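Local coordinates for protein erythrocyte binding antigen 140 (PDB 4GF2) that probably binds a sialic acid-bearing receptor on host erythrocytes during invasion by the malaria parasite Plasmodium falciparum, this chain being the region with two Duffy-binding-like domains, at residues S325-A329 with G330-N334; L480-F483 with K484-G487; D541-T544 with K545-K549; I555-V558 with K559-A563; N564-L567 with K568-K572. The protein carries 3 engineered substitutions. All coordinates share one frame; numbering follows the deposited sequence.

Interaction 1 (S325-A329 with G330-N334); sequences SWNCA and GTFTN. Engineered in segment 325-329: A329 (natural residue Thr).
N327 and F332 meet in a local turn contact on the surface loop between helices 308-314 and 343-346, a loop tied together by the disulfide C328-C340. Its first half is an Asx turn: N327 OD1 accepts from A329 N at 2.9 Å, the donor sitting 39° above the amide carbonyl plane and not on a lone pair. A chi1 of 175° puts N327 CG opposite its own backbone N and carries the amide to the ring, where ND2 lies 3.8 Å from F332 CE2 with the two planes 75° apart. ND2 also makes a weak hydrogen bond to E341. F332, buried against T339 and I412, turns its edge to the backbone, with CZ 3.4 Å from N327 O in the ring plane. A329 is an engineered residue (Thr in nature). Beyond it the chain coils into helix-like torsions, and G330 O takes two bonds from one residue, T333 N at 3.1 Å and T333 OG1 at 2.7 Å. With the hydroxyl so held, T333 CG2 rests 3.5 Å from C328 O.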
loop_
_atom_site.group_PDB
_atom_site.type_symbol
_atom_site.label_atom_id
_atom_site.label_comp_id
_atom_site.label_asym_id
_atom_site.label_seq_id
_atom_site.Cartn_x
_atom_site.Cartn_y
_atom_site.Cartn_z
ATOM N N SER A 325 7.797 -21.395 29.988
ATOM C CA SER A 325 9.069 -21.109 30.625
ATOM C C SER A 325 9.897 -20.210 29.722
ATOM O O SER A 325 9.631 -20.097 28.526
ATOM C CB SER A 325 9.834 -22.405 30.902
ATOM O OG SER A 325 9.157 -23.206 31.855
ATOM N N TRP A 326 10.898 -19.561 30.300
ATOM C CA TRP A 326 11.877 -18.842 29.505
ATOM C C TRP A 326 12.711 -19.859 28.743
ATOM O O TRP A 326 13.035 -20.924 29.266
ATOM C CB TRP A 326 12.754 -17.971 30.403
ATOM C CG TRP A 326 12.046 -16.737 30.857
ATOM C CD1 TRP A 326 11.008 -16.663 31.740
ATOM C CD2 TRP A 326 12.314 -15.395 30.441
ATOM N NE1 TRP A 326 10.615 -15.357 31.902
ATOM C CE2 TRP A 326 11.401 -14.558 31.113
ATOM C CE3 TRP A 326 13.239 -14.818 29.565
ATOM C CZ2 TRP A 326 11.387 -13.177 30.937
ATOM C CZ3 TRP A 326 13.223 -13.447 29.394
ATOM C CH2 TRP A 326 12.302 -12.642 30.076
ATOM N N ASN A 327 13.038 -19.534 27.499
ATOM C CA ASN A 327 13.791 -20.436 26.641
ATOM C C ASN A 327 15.244 -20.001 26.516
ATOM O O ASN A 327 15.543 -19.002 25.872
ATOM C CB ASN A 327 13.137 -20.506 25.259
ATOM C CG ASN A 327 13.931 -21.341 24.276
ATOM O OD1 ASN A 327 14.797 -22.125 24.662
ATOM N ND2 ASN A 327 13.639 -21.178 22.994
ATOM N N CYS A 328 16.141 -20.764 27.133
ATOM C CA CYS A 328 17.572 -20.468 27.092
ATOM C C CYS A 328 18.332 -21.526 26.294
ATOM O O CYS A 328 19.521 -21.739 26.525
ATOM C CB CYS A 328 18.154 -20.418 28.512
ATOM S SG CYS A 328 17.253 -19.390 29.707
ATOM N N ALA A 329 17.657 -22.189 25.358
ATOM C CA ALA A 329 18.262 -23.328 24.667
ATOM C C ALA A 329 17.884 -23.448 23.188
ATOM O O ALA A 329 17.908 -24.541 22.628
ATOM C CB ALA A 329 17.907 -24.614 25.398
ATOM N N GLY A 330 17.543 -22.332 22.556
ATOM C CA GLY A 330 17.237 -22.336 21.135
ATOM C C GLY A 330 18.500 -22.334 20.292
ATOM O O GLY A 330 19.607 -22.326 20.828
ATOM N N THR A 331 18.339 -22.344 18.972
ATOM C CA THR A 331 19.483 -22.308 18.062
ATOM C C THR A 331 20.220 -20.977 18.174
ATOM O O THR A 331 21.407 -20.887 17.870
ATOM C CB THR A 331 19.050 -22.521 16.598
ATOM O OG1 THR A 331 17.938 -21.669 16.300
ATOM C CG2 THR A 331 18.641 -23.970 16.362
ATOM N N PHE A 332 19.504 -19.948 18.618
ATOM C CA PHE A 332 20.080 -18.622 18.805
ATOM C C PHE A 332 21.160 -18.613 19.882
ATOM O O PHE A 332 21.957 -17.680 19.955
ATOM C CB PHE A 332 18.990 -17.616 19.171
ATOM C CG PHE A 332 18.288 -17.929 20.461
ATOM C CD1 PHE A 332 18.810 -17.498 21.668
ATOM C CD2 PHE A 332 17.108 -18.654 20.468
ATOM C CE1 PHE A 332 18.172 -17.782 22.856
ATOM C CE2 PHE A 332 16.464 -18.945 21.654
ATOM C CZ PHE A 332 16.997 -18.506 22.849
ATOM N N THR A 333 21.193 -19.647 20.717
ATOM C CA THR A 333 22.223 -19.747 21.745
ATOM C C THR A 333 23.577 -20.120 21.141
ATOM O O THR A 333 24.600 -20.078 21.825
ATOM C CB THR A 333 21.855 -20.773 22.838
ATOM O OG1 THR A 333 21.861 -22.097 22.289
ATOM C CG2 THR A 333 20.486 -20.461 23.428
ATOM N N ASN A 334 23.588 -20.483 19.863
ATOM C CA ASN A 334 24.844 -20.752 19.175
ATOM C C ASN A 334 25.656 -19.466 19.016
ATOM O O ASN A 334 26.814 -19.400 19.430
ATOM C CB ASN A 334 24.595 -21.398 17.808
ATOM C CG ASN A 334 23.922 -22.761 17.912
ATOM O OD1 ASN A 334 22.910 -23.015 17.257
ATOM N ND2 ASN A 334 24.484 -23.645 18.733
#

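Interaction 2 (L480-F483 with K484-G487); sequences LRWF and KEWG
W482 and E485 lie side by side on helix 478-508, within the second Duffy binding domain, pointing the same way with ring and carboxylate planes 71° apart. E485 OE1 comes no nearer than 3.9 Å to W482 CD1, so the two are neighbours, not partners: E485 OE2 is held by R344 in a salt bridge, and W482 NE1 donates to D401. The same D401 takes R481 NH2, while R481 NH1 is shared between D404 and I476 O. W486 NE1 donates to E535, and its ring meets W326 edge to face. Along the backbone W486 N reaches W482 O at 2.7 Å, and E485 N and G487 N bond to R481 O and F483 O. The bond from K484 N to L480 O is weak at 3.3 Å, and L480 O has a second donor in the hydroxyl of Y566; K484 O is likewise met by S571 OG. The backbone is thus satisfied largely within the helix, whereas the polar side chains of these two buried turns find most partners on other elements.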
loop_
_atom_site.group_PDB
_atom_site.type_symbol
_atom_site.label_atom_id
_atom_site.label_comp_id
_atom_site.label_asym_id
_atom_site.label_seq_id
_atom_site.Cartn_x
_atom_site.Cartn_y
_atom_site.Cartn_z
ATOM N N LEU A 480 19.372 -6.677 26.740
ATOM C CA LEU A 480 19.289 -5.839 27.929
ATOM C C LEU A 480 17.832 -5.592 28.306
ATOM O O LEU A 480 17.482 -5.575 29.487
ATOM C CB LEU A 480 20.018 -4.510 27.704
ATOM C CG LEU A 480 21.543 -4.602 27.589
ATOM C CD1 LEU A 480 22.144 -3.250 27.225
ATOM C CD2 LEU A 480 22.150 -5.118 28.882
ATOM N N ARG A 481 16.981 -5.412 27.301
ATOM C CA ARG A 481 15.561 -5.217 27.550
ATOM C C ARG A 481 14.960 -6.487 28.129
ATOM O O ARG A 481 14.124 -6.434 29.030
ATOM C CB ARG A 481 14.832 -4.840 26.264
ATOM C CG ARG A 481 15.404 -3.621 25.561
ATOM C CD ARG A 481 14.446 -3.094 24.507
ATOM N NE ARG A 481 13.862 -4.162 23.695
ATOM C CZ ARG A 481 14.309 -4.549 22.502
ATOM N NH1 ARG A 481 15.366 -3.967 21.946
ATOM N NH2 ARG A 481 13.688 -5.527 21.856
ATOM N N TRP A 482 15.396 -7.630 27.611
ATOM C CA TRP A 482 14.870 -8.916 28.047
ATOM C C TRP A 482 15.330 -9.243 29.456
ATOM O O TRP A 482 14.547 -9.718 30.274
ATOM C CB TRP A 482 15.302 -10.025 27.087
ATOM C CG TRP A 482 14.625 -9.941 25.768
ATOM C CD1 TRP A 482 13.664 -9.044 25.394
ATOM C CD2 TRP A 482 14.845 -10.790 24.636
ATOM N NE1 TRP A 482 13.275 -9.281 24.099
ATOM C CE2 TRP A 482 13.985 -10.347 23.613
ATOM C CE3 TRP A 482 15.685 -11.879 24.390
ATOM C CZ2 TRP A 482 13.945 -10.954 22.363
ATOM C CZ3 TRP A 482 15.642 -12.480 23.150
ATOM C CH2 TRP A 482 14.778 -12.017 22.152
ATOM N N PHE A 483 16.605 -8.988 29.726
ATOM C CA PHE A 483 17.185 -9.252 31.036
ATOM C C PHE A 483 16.349 -8.582 32.125
ATOM O O PHE A 483 15.989 -9.211 33.122
ATOM C CB PHE A 483 18.623 -8.729 31.087
ATOM C CG PHE A 483 19.395 -9.165 32.306
ATOM C CD1 PHE A 483 18.927 -10.180 33.127
ATOM C CD2 PHE A 483 20.591 -8.551 32.632
ATOM C CE1 PHE A 483 19.642 -10.573 34.244
ATOM C CE2 PHE A 483 21.308 -8.940 33.748
ATOM C CZ PHE A 483 20.833 -9.952 34.554
ATOM N N LYS A 484 16.040 -7.305 31.928
ATOM C CA LYS A 484 15.206 -6.565 32.868
ATOM C C LYS A 484 13.799 -7.155 32.935
ATOM O O LYS A 484 13.218 -7.266 34.013
ATOM C CB LYS A 484 15.136 -5.086 32.480
ATOM C CG LYS A 484 13.737 -4.501 32.563
ATOM C CD LYS A 484 13.742 -2.989 32.402
ATOM C CE LYS A 484 12.431 -2.495 31.812
ATOM N NZ LYS A 484 11.243 -3.001 32.552
ATOM N N GLU A 485 13.252 -7.527 31.780
ATOM C CA GLU A 485 11.931 -8.142 31.725
ATOM C C GLU A 485 11.925 -9.413 32.565
ATOM O O GLU A 485 10.948 -9.718 33.249
ATOM C CB GLU A 485 11.542 -8.462 30.276
ATOM C CG GLU A 485 10.100 -8.939 30.097
ATOM C CD GLU A 485 9.763 -9.287 28.651
ATOM O OE1 GLU A 485 10.602 -9.036 27.758
ATOM O OE2 GLU A 485 8.653 -9.811 28.406
ATOM N N TRP A 486 13.028 -10.153 32.507
ATOM C CA TRP A 486 13.166 -11.380 33.277
ATOM C C TRP A 486 13.182 -11.065 34.769
ATOM O O TRP A 486 12.538 -11.748 35.564
ATOM C CB TRP A 486 14.446 -12.115 32.877
ATOM C CG TRP A 486 14.713 -13.338 33.691
ATOM C CD1 TRP A 486 14.414 -14.624 33.357
ATOM C CD2 TRP A 486 15.338 -13.392 34.979
ATOM N NE1 TRP A 486 14.814 -15.477 34.356
ATOM C CE2 TRP A 486 15.384 -14.745 35.364
ATOM C CE3 TRP A 486 15.862 -12.428 35.845
ATOM C CZ2 TRP A 486 15.928 -15.157 36.576
ATOM C CZ3 TRP A 486 16.403 -12.840 37.048
ATOM C CH2 TRP A 486 16.432 -14.191 37.402
ATOM N N GLY A 487 13.920 -10.023 35.140
ATOM C CA GLY A 487 13.991 -9.588 36.522
ATOM C C GLY A 487 12.614 -9.315 37.099
ATOM O O GLY A 487 12.225 -9.914 38.104
#

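Interaction 3 (D541-T544 with K545-K549); sequences DKYT and KDKNK
The Y543 ring, near the end of helix 518-548, is approached obliquely by the aliphatic part of K547, CD standing 4.2 Å from CE1. Around the ring pack F479 and L480 of the neighbouring helix and V558 of the following loop; the ring of Y566 meets it with planes about 40° apart, and the Y543 hydroxyl bonds to K561 O. The flat carboxylates are gripped more firmly. D546 OD2 offers its syn lone pair to K542 NZ at 2.7 Å, and its other oxygen, OD1, forms a longer salt bridge to K549 NZ at 3.5 Å, so one buried carboxylate joins two lysines into a network. K542 is extended until chi4 (62°), where the chain bends and brings NZ onto D546 OD2; it also makes a cation-pi contact with F479. On a more exposed flank D541 OD2 receives K545 NZ at 2.9 Å from the syn side, 16° out of the carboxylate plane, while K545 CE lies 3.2 Å from D541 OD1. T544 and N548 run alongside each other, CG2 to ND2 3.8 Å. Backbone bonds such as D546 N to K542 O (2.7 Å) continue beneath. Two acid-lysine pairs set four residues apart, one Asp-to-Lys and one Lys-to-Asp, are the classic i to i+4 salt bridges of an alpha-helix, here on its last turns.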
loop_
_atom_site.group_PDB
_atom_site.type_symbol
_atom_site.label_atom_id
_atom_site.label_comp_id
_atom_site.label_asym_id
_atom_site.label_seq_id
_atom_site.Cartn_x
_atom_site.Cartn_y
_atom_site.Cartn_z
ATOM N N ASP A 541 26.093 -14.136 32.947
ATOM C CA ASP A 541 27.357 -14.455 32.299
ATOM C C ASP A 541 27.503 -13.657 31.012
ATOM O O ASP A 541 28.568 -13.113 30.727
ATOM C CB ASP A 541 27.434 -15.953 32.004
ATOM C CG ASP A 541 28.811 -16.387 31.547
ATOM O OD1 ASP A 541 29.811 -15.924 32.136
ATOM O OD2 ASP A 541 28.894 -17.196 30.599
ATOM N N LYS A 542 26.425 -13.586 30.237
ATOM C CA LYS A 542 26.442 -12.849 28.980
ATOM C C LYS A 542 26.582 -11.356 29.237
ATOM O O LYS A 542 27.376 -10.678 28.585
ATOM C CB LYS A 542 25.167 -13.119 28.176
ATOM C CG LYS A 542 25.033 -12.246 26.936
ATOM C CD LYS A 542 23.795 -12.597 26.129
ATOM C CE LYS A 542 23.539 -11.573 25.034
ATOM N NZ LYS A 542 24.646 -11.508 24.039
ATOM N N TYR A 543 25.804 -10.850 30.185
ATOM C CA TYR A 543 25.847 -9.439 30.533
ATOM C C TYR A 543 27.270 -9.046 30.910
ATOM O O TYR A 543 27.756 -7.987 30.522
ATOM C CB TYR A 543 24.894 -9.151 31.692
ATOM C CG TYR A 543 24.970 -7.735 32.214
ATOM C CD1 TYR A 543 25.926 -7.370 33.155
ATOM C CD2 TYR A 543 24.084 -6.762 31.769
ATOM C CE1 TYR A 543 26.000 -6.077 33.637
ATOM C CE2 TYR A 543 24.147 -5.467 32.244
ATOM C CZ TYR A 543 25.108 -5.129 33.179
ATOM O OH TYR A 543 25.178 -3.841 33.656
ATOM N N THR A 544 27.935 -9.917 31.661
ATOM C CA THR A 544 29.289 -9.654 32.134
ATOM C C THR A 544 30.309 -9.754 31.005
ATOM O O THR A 544 31.119 -8.848 30.805
ATOM C CB THR A 544 29.687 -10.646 33.237
ATOM O OG1 THR A 544 28.763 -10.550 34.327
ATOM C CG2 THR A 544 31.091 -10.350 33.741
ATOM N N LYS A 545 30.270 -10.863 30.273
ATOM C CA LYS A 545 31.195 -11.080 29.168
ATOM C C LYS A 545 31.037 -10.009 28.094
ATOM O O LYS A 545 32.027 -9.519 27.552
ATOM C CB LYS A 545 30.991 -12.473 28.566
ATOM C CG LYS A 545 31.504 -13.597 29.452
ATOM C CD LYS A 545 31.212 -14.964 28.857
ATOM C CE LYS A 545 31.849 -16.070 29.684
ATOM N NZ LYS A 545 31.402 -17.424 29.260
ATOM N N ASP A 546 29.792 -9.648 27.787
ATOM C CA ASP A 546 29.530 -8.612 26.793
ATOM C C ASP A 546 30.020 -7.257 27.297
ATOM O O ASP A 546 30.671 -6.512 26.563
ATOM C CB ASP A 546 28.037 -8.533 26.450
ATOM C CG ASP A 546 27.580 -9.658 25.531
ATOM O OD1 ASP A 546 28.438 -10.412 25.024
ATOM O OD2 ASP A 546 26.356 -9.780 25.304
ATOM N N LYS A 547 29.705 -6.942 28.550
ATOM C CA LYS A 547 30.132 -5.680 29.146
ATOM C C LYS A 547 31.642 -5.504 29.012
ATOM O O LYS A 547 32.119 -4.429 28.650
ATOM C CB LYS A 547 29.730 -5.614 30.621
ATOM C CG LYS A 547 30.102 -4.301 31.298
ATOM C CD LYS A 547 29.746 -4.298 32.777
ATOM C CE LYS A 547 30.615 -5.269 33.565
ATOM N NZ LYS A 547 30.305 -5.244 35.022
ATOM N N ASN A 548 32.390 -6.565 29.301
ATOM C CA ASN A 548 33.848 -6.514 29.227
ATOM C C ASN A 548 34.346 -6.284 27.804
ATOM O O ASN A 548 35.428 -5.737 27.598
ATOM C CB ASN A 548 34.456 -7.799 29.791
ATOM C CG ASN A 548 34.216 -7.950 31.282
ATOM O OD1 ASN A 548 34.136 -6.963 32.014
ATOM N ND2 ASN A 548 34.101 -9.192 31.738
ATOM N N LYS A 549 33.551 -6.706 26.827
ATOM C CA LYS A 549 33.871 -6.479 25.421
ATOM C C LYS A 549 33.424 -5.085 24.986
ATOM O O LYS A 549 33.439 -4.761 23.798
ATOM C CB LYS A 549 33.212 -7.545 24.545
ATOM C CG LYS A 549 33.836 -8.928 24.687
ATOM C CD LYS A 549 32.822 -10.039 24.443
ATOM C CE LYS A 549 32.267 -10.011 23.028
ATOM N NZ LYS A 549 31.170 -11.006 22.845
#

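Interaction 4 (I555-V558 with K559-A563); sequences IDEV and KNKEA
K561 and E557 are brought alongside each other by similar first torsions: chi1 is -70° in the lysine and -79° in the glutamate, so in both CG stands opposite the carbonyl carbon, and both chains then run out extended in the same direction. The lysine passes over the backbone of the glutamate, NZ ending 3.6 Å from E557 CA and 4.0 Å from E557 CB. The charged ends do not meet, E557 OE2 lying 5.6 Å from K561 NZ. The backbone beneath is a pair of successive turns in the loop that joins helix 518-548 to helix 563-570. K559 N closes the first, an alpha-turn, with a weak bond of 3.3 Å to I555 O, and E557 inside it has a positive phi. K561 N closes the second with a weak and bent bond of 3.1 Å to V558 O, a beta-turn resembling type II at K559 but distorted at N560, whose phi is positive. V558 is buried against Y543 and Y552, while E562 occupies the N-cap position of the next helix. Each long side chain finds its salt bridge on that helix, K561 NZ with E569 OE1 and E557 OE1 with K570 NZ. The bonds across the turns are weak, while K561 O accepts from the Y543 hydroxyl, so the loop's polar groups link it to both flanking helices.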
loop_
_atom_site.group_PDB
_atom_site.type_symbol
_atom_site.label_atom_id
_atom_site.label_comp_id
_atom_site.label_asym_id
_atom_site.label_seq_id
_atom_site.Cartn_x
_atom_site.Cartn_y
_atom_site.Cartn_z
ATOM N N ILE A 555 25.971 3.124 26.252
ATOM C CA ILE A 555 24.697 2.946 26.936
ATOM C C ILE A 555 24.798 3.371 28.393
ATOM O O ILE A 555 25.330 2.637 29.225
ATOM C CB ILE A 555 24.233 1.481 26.876
ATOM C CG1 ILE A 555 24.107 1.032 25.419
ATOM C CG2 ILE A 555 22.910 1.314 27.610
ATOM C CD1 ILE A 555 23.644 -0.396 25.255
ATOM N N ASP A 556 24.282 4.558 28.695
ATOM C CA ASP A 556 24.309 5.079 30.057
ATOM C C ASP A 556 23.423 4.243 30.974
ATOM O O ASP A 556 22.557 3.499 30.508
ATOM C CB ASP A 556 23.854 6.538 30.079
ATOM C CG ASP A 556 24.738 7.435 29.236
ATOM O OD1 ASP A 556 25.210 6.975 28.173
ATOM O OD2 ASP A 556 24.961 8.599 29.635
ATOM N N GLU A 557 23.644 4.375 32.278
ATOM C CA GLU A 557 22.922 3.582 33.268
ATOM C C GLU A 557 23.109 2.088 33.010
ATOM O O GLU A 557 22.231 1.278 33.306
ATOM C CB GLU A 557 21.433 3.946 33.276
ATOM C CG GLU A 557 21.118 5.234 34.025
ATOM C CD GLU A 557 19.638 5.575 34.007
ATOM O OE1 GLU A 557 18.869 4.868 33.322
ATOM O OE2 GLU A 557 19.244 6.550 34.681
ATOM N N VAL A 558 24.266 1.735 32.458
ATOM C CA VAL A 558 24.624 0.340 32.214
ATOM C C VAL A 558 26.135 0.159 32.318
ATOM O O VAL A 558 26.614 -0.782 32.953
ATOM C CB VAL A 558 24.167 -0.141 30.821
ATOM C CG1 VAL A 558 24.766 -1.510 30.506
ATOM C CG2 VAL A 558 22.647 -0.191 30.740
ATOM N N LYS A 559 26.878 1.060 31.682
ATOM C CA LYS A 559 28.334 1.027 31.727
ATOM C C LYS A 559 28.839 0.824 33.151
ATOM O O LYS A 559 28.552 1.621 34.045
ATOM C CB LYS A 559 28.917 2.321 31.158
ATOM C CG LYS A 559 30.439 2.338 31.112
ATOM C CD LYS A 559 30.981 3.747 30.944
ATOM C CE LYS A 559 32.499 3.769 31.040
ATOM N NZ LYS A 559 33.030 5.155 31.140
ATOM N N ASN A 560 29.591 -0.253 33.350
ATOM C CA ASN A 560 30.214 -0.536 34.636
ATOM C C ASN A 560 29.207 -0.585 35.784
ATOM O O ASN A 560 29.373 0.093 36.799
ATOM C CB ASN A 560 31.299 0.496 34.937
ATOM C CG ASN A 560 32.153 0.111 36.125
ATOM O OD1 ASN A 560 32.225 -1.061 36.497
ATOM N ND2 ASN A 560 32.808 1.095 36.729
ATOM N N LYS A 561 28.162 -1.386 35.611
ATOM C CA LYS A 561 27.224 -1.674 36.687
ATOM C C LYS A 561 27.042 -3.181 36.785
ATOM O O LYS A 561 26.625 -3.825 35.824
ATOM C CB LYS A 561 25.875 -0.999 36.438
ATOM C CG LYS A 561 25.904 0.512 36.574
ATOM C CD LYS A 561 24.502 1.096 36.533
ATOM C CE LYS A 561 24.519 2.599 36.764
ATOM N NZ LYS A 561 23.146 3.172 36.837
ATOM N N GLU A 562 27.372 -3.742 37.943
ATOM C CA GLU A 562 27.257 -5.179 38.147
ATOM C C GLU A 562 25.874 -5.655 37.713
ATOM O O GLU A 562 24.871 -4.978 37.944
ATOM C CB GLU A 562 27.513 -5.539 39.612
ATOM C CG GLU A 562 28.536 -6.648 39.809
ATOM C CD GLU A 562 29.919 -6.266 39.314
ATOM O OE1 GLU A 562 30.767 -5.880 40.149
ATOM O OE2 GLU A 562 30.160 -6.356 38.091
ATOM N N ALA A 563 25.830 -6.821 37.075
ATOM C CA ALA A 563 24.588 -7.370 36.542
ATOM C C ALA A 563 23.434 -7.246 37.531
ATOM O O ALA A 563 22.364 -6.736 37.187
ATOM C CB ALA A 563 24.786 -8.827 36.150
#

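Interaction 5 (N564-L567 with K568-K572); sequences NVYL and KEKSK
Y566 and K570, one turn apart on the short helix 563-570, form an intrahelical CH-pi contact: the lysine methylene CG stands 4.0 Å from the centre of the tyrosine ring, 26° off the normal. It lies 3.6 Å above the ring plane and offset toward the rim, nearest to Y566 CE1 at 3.7 Å. Chi1 of 166° sets Y566 CG opposite its backbone N and lets the outward-pointing ring lean toward the next turn, while chi1 of -70° places K570 CG over the ring face and the bend at chi2 turns the rest of the chain away, to a salt bridge with E557 OE1. V565 and E569 behave differently, lying alongside each other and pointing the same way, with V565 CG1 4.0 Å from E569 OE2, a loose contact of a methyl with a carboxylate oxygen; E569 OE1 is salt-bridged to K561 NZ. L567 turns inward onto F483, Y536 and F579, and K568, kinked at chi2 and chi3, sends NZ to K575 O. Four successive i to i+4 backbone bonds hold the frame. The bond from K568 N to N564 O is the longest, at 3.3 Å. S571 is the first residue to leave helical torsions, yet its backbone N still bonds to L567 O at 2.7 Å; its OG bonds to K484 O of helix 478-508 and lies 3.9 Å from L567 CD2.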
loop_
_atom_site.group_PDB
_atom_site.type_symbol
_atom_site.label_atom_id
_atom_site.label_comp_id
_atom_site.label_asym_id
_atom_site.label_seq_id
_atom_site.Cartn_x
_atom_site.Cartn_y
_atom_site.Cartn_z
ATOM N N ASN A 564 23.649 -7.714 38.756
ATOM C CA ASN A 564 22.589 -7.717 39.759
ATOM C C ASN A 564 22.195 -6.302 40.180
ATOM O O ASN A 564 21.107 -6.087 40.717
ATOM C CB ASN A 564 22.988 -8.557 40.977
ATOM C CG ASN A 564 24.289 -8.103 41.604
ATOM O OD1 ASN A 564 24.814 -7.040 41.275
ATOM N ND2 ASN A 564 24.818 -8.911 42.518
ATOM N N VAL A 565 23.076 -5.340 39.929
ATOM C CA VAL A 565 22.763 -3.942 40.200
ATOM C C VAL A 565 21.870 -3.397 39.098
ATOM O O VAL A 565 20.870 -2.731 39.363
ATOM C CB VAL A 565 24.036 -3.082 40.299
ATOM C CG1 VAL A 565 23.682 -1.602 40.261
ATOM C CG2 VAL A 565 24.808 -3.424 41.567
ATOM N N TYR A 566 22.241 -3.685 37.858
ATOM C CA TYR A 566 21.436 -3.298 36.710
ATOM C C TYR A 566 19.990 -3.747 36.896
ATOM O O TYR A 566 19.057 -3.014 36.566
ATOM C CB TYR A 566 22.021 -3.902 35.434
ATOM C CG TYR A 566 21.098 -3.839 34.241
ATOM C CD1 TYR A 566 21.091 -2.735 33.400
ATOM C CD2 TYR A 566 20.238 -4.888 33.953
ATOM C CE1 TYR A 566 20.249 -2.678 32.304
ATOM C CE2 TYR A 566 19.393 -4.841 32.863
ATOM C CZ TYR A 566 19.402 -3.735 32.042
ATOM O OH TYR A 566 18.558 -3.694 30.959
ATOM N N LEU A 567 19.806 -4.947 37.436
ATOM C CA LEU A 567 18.466 -5.473 37.666
ATOM C C LEU A 567 17.722 -4.656 38.716
ATOM O O LEU A 567 16.642 -4.135 38.448
ATOM C CB LEU A 567 18.523 -6.940 38.098
ATOM C CG LEU A 567 18.815 -7.969 37.005
ATOM C CD1 LEU A 567 18.796 -9.371 37.591
ATOM C CD2 LEU A 567 17.815 -7.858 35.863
ATOM N N LYS A 568 18.304 -4.546 39.908
ATOM C CA LYS A 568 17.655 -3.842 41.013
ATOM C C LYS A 568 17.213 -2.439 40.607
ATOM O O LYS A 568 16.237 -1.914 41.139
ATOM C CB LYS A 568 18.584 -3.762 42.229
ATOM C CG LYS A 568 18.102 -4.549 43.444
ATOM C CD LYS A 568 17.970 -3.657 44.675
ATOM C CE LYS A 568 16.847 -2.643 44.519
ATOM N NZ LYS A 568 16.709 -1.759 45.708
ATOM N N GLU A 569 17.930 -1.837 39.663
ATOM C CA GLU A 569 17.605 -0.490 39.206
ATOM C C GLU A 569 16.509 -0.490 38.144
ATOM O O GLU A 569 15.445 0.102 38.339
ATOM C CB GLU A 569 18.853 0.203 38.656
ATOM C CG GLU A 569 19.881 0.553 39.720
ATOM C CD GLU A 569 21.011 1.405 39.179
ATOM O OE1 GLU A 569 21.114 1.540 37.941
ATOM O OE2 GLU A 569 21.794 1.946 39.991
ATOM N N LYS A 570 16.773 -1.153 37.022
ATOM C CA LYS A 570 15.845 -1.165 35.893
ATOM C C LYS A 570 14.563 -1.945 36.188
ATOM O O LYS A 570 13.502 -1.628 35.653
ATOM C CB LYS A 570 16.529 -1.749 34.656
ATOM C CG LYS A 570 17.607 -0.856 34.061
ATOM C CD LYS A 570 17.007 0.367 33.381
ATOM C CE LYS A 570 18.072 1.192 32.677
ATOM N NZ LYS A 570 17.485 2.310 31.887
ATOM N N SER A 571 14.666 -2.963 37.036
ATOM C CA SER A 571 13.514 -3.792 37.381
ATOM C C SER A 571 12.801 -3.265 38.625
ATOM O O SER A 571 13.182 -3.590 39.749
ATOM C CB SER A 571 13.949 -5.242 37.610
ATOM O OG SER A 571 14.507 -5.803 36.435
ATOM N N LYS A 572 11.765 -2.456 38.415
ATOM C CA LYS A 572 10.968 -1.919 39.514
ATOM C C LYS A 572 10.555 -3.014 40.488
ATOM O O LYS A 572 10.689 -2.864 41.701
ATOM C CB LYS A 572 9.704 -1.245 38.977
ATOM C CG LYS A 572 9.841 0.236 38.665
ATOM C CD LYS A 572 8.467 0.856 38.453
ATOM C CE LYS A 572 8.531 2.137 37.639
ATOM N NZ LYS A 572 7.168 2.646 37.321
#

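How the interactions relate
Interaction 2 is the buried one, on the long helix 478-508; interactions 3 and 5 are partly buried, and interactions 1 and 4 are surface turns. Four of them gather round Y543 and Y566: the hydroxyl of Y543 ties interaction 3 to interaction 4, that of Y566 ties interaction 5 to interaction 2, and L480 and F483 pack on Y543. Interaction 1 joins from the other flank through W326, whose CZ2 lies 3.4 Å from W486 CA. Chemistry follows position: the buried helix relies on partners from other elements, interaction 3 forms salt bridges within its own helix, and interactions 4 and 5 exchange theirs across a loop-helix boundary.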